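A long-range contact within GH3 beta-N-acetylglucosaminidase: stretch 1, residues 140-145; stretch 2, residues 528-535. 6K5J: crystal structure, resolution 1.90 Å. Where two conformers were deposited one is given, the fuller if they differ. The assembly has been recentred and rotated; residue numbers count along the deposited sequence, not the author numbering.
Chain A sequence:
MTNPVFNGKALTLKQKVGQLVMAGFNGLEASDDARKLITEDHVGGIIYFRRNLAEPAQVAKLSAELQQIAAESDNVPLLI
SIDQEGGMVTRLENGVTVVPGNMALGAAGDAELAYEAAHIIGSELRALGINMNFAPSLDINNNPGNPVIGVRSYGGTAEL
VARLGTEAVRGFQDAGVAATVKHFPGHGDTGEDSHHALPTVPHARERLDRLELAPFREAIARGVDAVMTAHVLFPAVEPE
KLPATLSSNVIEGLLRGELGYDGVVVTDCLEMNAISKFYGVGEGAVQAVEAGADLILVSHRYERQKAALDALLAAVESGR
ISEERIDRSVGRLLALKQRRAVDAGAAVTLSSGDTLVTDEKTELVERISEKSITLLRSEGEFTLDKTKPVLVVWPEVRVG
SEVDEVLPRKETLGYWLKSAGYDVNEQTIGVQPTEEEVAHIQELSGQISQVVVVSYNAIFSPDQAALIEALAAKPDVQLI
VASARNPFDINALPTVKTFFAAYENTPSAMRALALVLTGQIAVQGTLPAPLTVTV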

# COMPACT_ATOMS: atom_id res chain seq x y z
N ILE A 140 6.82 -6.28 8.39
CA ILE A 140 8.20 -6.71 8.17
C ILE A 140 8.12 -8.00 7.36
O ILE A 140 7.72 -9.05 7.88
CB ILE A 140 8.96 -6.92 9.49
CG1 ILE A 140 9.01 -5.63 10.31
CG2 ILE A 140 10.39 -7.41 9.22
CD1 ILE A 140 9.24 -5.87 11.82
N ASN A 141 8.50 -7.92 6.08
CA ASN A 141 8.32 -9.05 5.16
C ASN A 141 9.50 -10.01 5.29
O ASN A 141 10.41 -10.06 4.46
CB ASN A 141 8.16 -8.56 3.72
CG ASN A 141 7.44 -9.56 2.84
OD1 ASN A 141 6.21 -9.55 2.75
ND2 ASN A 141 8.20 -10.42 2.18
N ASN A 142 9.49 -10.76 6.39
CA ASN A 142 10.50 -11.77 6.67
C ASN A 142 10.16 -13.12 6.05
O ASN A 142 10.93 -14.07 6.20
CB ASN A 142 10.65 -11.95 8.18
CG ASN A 142 9.40 -12.47 8.81
OD1 ASN A 142 8.36 -11.82 8.76
ND2 ASN A 142 9.46 -13.68 9.36
N ASN A 143 9.01 -13.23 5.39
CA ASN A 143 8.60 -14.44 4.69
C ASN A 143 8.52 -14.16 3.20
O ASN A 143 7.60 -13.44 2.76
CB ASN A 143 7.24 -14.92 5.21
CG ASN A 143 6.74 -16.16 4.49
OD1 ASN A 143 7.46 -16.76 3.69
ND2 ASN A 143 5.51 -16.55 4.79
N PRO A 144 9.41 -14.71 2.38
CA PRO A 144 9.38 -14.38 0.94
C PRO A 144 8.11 -14.85 0.25
O PRO A 144 7.75 -14.28 -0.79
CB PRO A 144 10.64 -15.06 0.38
CG PRO A 144 10.95 -16.18 1.36
CD PRO A 144 10.47 -15.68 2.71
N GLY A 145 7.42 -15.85 0.81
CA GLY A 145 6.13 -16.32 0.32
C GLY A 145 4.94 -15.44 0.64
O GLY A 145 3.83 -15.75 0.19
N PRO A 528 16.67 -5.70 0.72
CA PRO A 528 16.24 -5.36 2.09
C PRO A 528 15.43 -6.43 2.80
O PRO A 528 15.08 -6.23 3.97
CB PRO A 528 15.39 -4.11 1.86
CG PRO A 528 14.71 -4.40 0.54
CD PRO A 528 15.74 -5.15 -0.29
N ALA A 529 15.11 -7.55 2.15
CA ALA A 529 14.33 -8.62 2.74
C ALA A 529 14.90 -9.95 2.29
O ALA A 529 15.45 -10.04 1.18
CB ALA A 529 12.84 -8.53 2.36
N PRO A 530 14.79 -11.00 3.10
CA PRO A 530 15.54 -12.23 2.83
C PRO A 530 14.89 -13.10 1.77
O PRO A 530 13.66 -13.14 1.60
CB PRO A 530 15.55 -12.94 4.19
CG PRO A 530 14.26 -12.49 4.85
CD PRO A 530 14.12 -11.04 4.42
N LEU A 531 15.74 -13.84 1.06
CA LEU A 531 15.26 -14.79 0.06
C LEU A 531 14.73 -16.07 0.68
O LEU A 531 14.04 -16.83 0.00
CB LEU A 531 16.39 -15.12 -0.92
CG LEU A 531 16.97 -13.94 -1.71
CD1 LEU A 531 18.03 -14.44 -2.69
CD2 LEU A 531 15.88 -13.17 -2.44
N THR A 532 15.04 -16.33 1.95
CA THR A 532 14.45 -17.43 2.68
C THR A 532 13.91 -16.92 4.01
O THR A 532 14.45 -15.98 4.60
CB THR A 532 15.45 -18.57 2.92
OG1 THR A 532 16.59 -18.07 3.63
CG2 THR A 532 15.90 -19.16 1.60
N VAL A 533 12.81 -17.53 4.45
CA VAL A 533 12.12 -17.05 5.64
C VAL A 533 13.06 -17.04 6.85
O VAL A 533 13.90 -17.94 7.03
CB VAL A 533 10.87 -17.90 5.91
CG1 VAL A 533 11.24 -19.35 6.27
CG2 VAL A 533 10.00 -17.27 7.00
N THR A 534 12.95 -15.99 7.67
CA THR A 534 13.68 -15.89 8.92
C THR A 534 12.72 -16.07 10.09
O THR A 534 11.52 -15.83 9.98
CB THR A 534 14.42 -14.55 9.04
OG1 THR A 534 13.47 -13.47 9.05
CG2 THR A 534 15.39 -14.36 7.88
N VAL A 535 13.28 -16.48 11.23
CA VAL A 535 12.47 -16.82 12.41
C VAL A 535 12.71 -15.87 13.59
O VAL A 535 13.47 -14.91 13.49
CB VAL A 535 12.72 -18.26 12.85
CG1 VAL A 535 12.33 -19.23 11.74
CG2 VAL A 535 14.18 -18.44 13.23
O HOH W 1 11.16 -12.06 2.65

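The last residues of the chain lie against the loop 140-145 across a sequence gap of at least 386 residues, burying 341 Å² in total. Neither stretch forms regular helix or strand, and two direct hydrogen bonds, both between Asn142 and Thr534, join them.

Asn142 engages Thr534 through both its backbone and its side chain. Its carbonyl O accepts a hydrogen bond from Thr534 N (3.2 Å, 159° at the hydrogen), and its ND2 donates to Thr534 O (3.0 Å, 151°). The CA-to-CB bond points sideways relative to the tail, and chi1 of 64° (p) with chi2 of -62° brings the amide nitrogen to the Thr534 carbonyl. The ND2 side of the amide is well satisfied, by Thr534 O and by a partner elsewhere in the structure; on the other side Asn142 OD1 lies 3.0 Å from Ile140 O, an acceptor facing an acceptor with no hydrogen bond between them. The backbone here is tightly turned, with Asn142 N donating to Ile140 O at 2.9 Å. Thr534, also p (chi1 63°), places OG1 3.3 Å from Asn142 CB, a packing contact beside the paired hydrogen bonds. The Asn142 carbonyl serves a second neighbour as well, since Val533 CA approaches Asn142 O at 3.3 Å in a CA-H...O contact with an angle of 150° at the hydrogen.

Pro144 points toward the tail and supplies much of the apolar contact. Its ring, with a C-gamma endo pucker, lies against the backbone as much as against side chains: Pro144 CG is 3.4 Å from Leu531 O, and Pro144 CD is 3.5 Å from Val533 N and 3.9 Å from Val533 CB. Leu531 itself (m, t) directs its CA-to-CB bond away, so its carbonyl rather than its side chain meets the proline. In Val533, chi1 of 66° (p) leaves CG2 on the side of the loop, 3.9 Å from Asn143 CA and 4.0 Å from Asn143 CB.

Asn143 points away overall; its OD1 acts within its own stretch, while its ND2 is hydrogen-bonded elsewhere in the structure. With chi1 at 178° (t) and chi2 at 8°, OD1 accepts a hydrogen bond from Gly145 N (3.0 Å, 144°), bridging the intervening Pro144, which has no amide hydrogen to offer.

At the other end of the contact, Ala529 points toward the loop, its CB packing 3.6 Å from Asn141 O. That carbonyl also accepts a hydrogen bond from a water (2.8 Å between the water O and Asn141 O), which donates in turn to Pro530 O (2.9 Å from the water O), linking the two backbones where no direct hydrogen bond joins them.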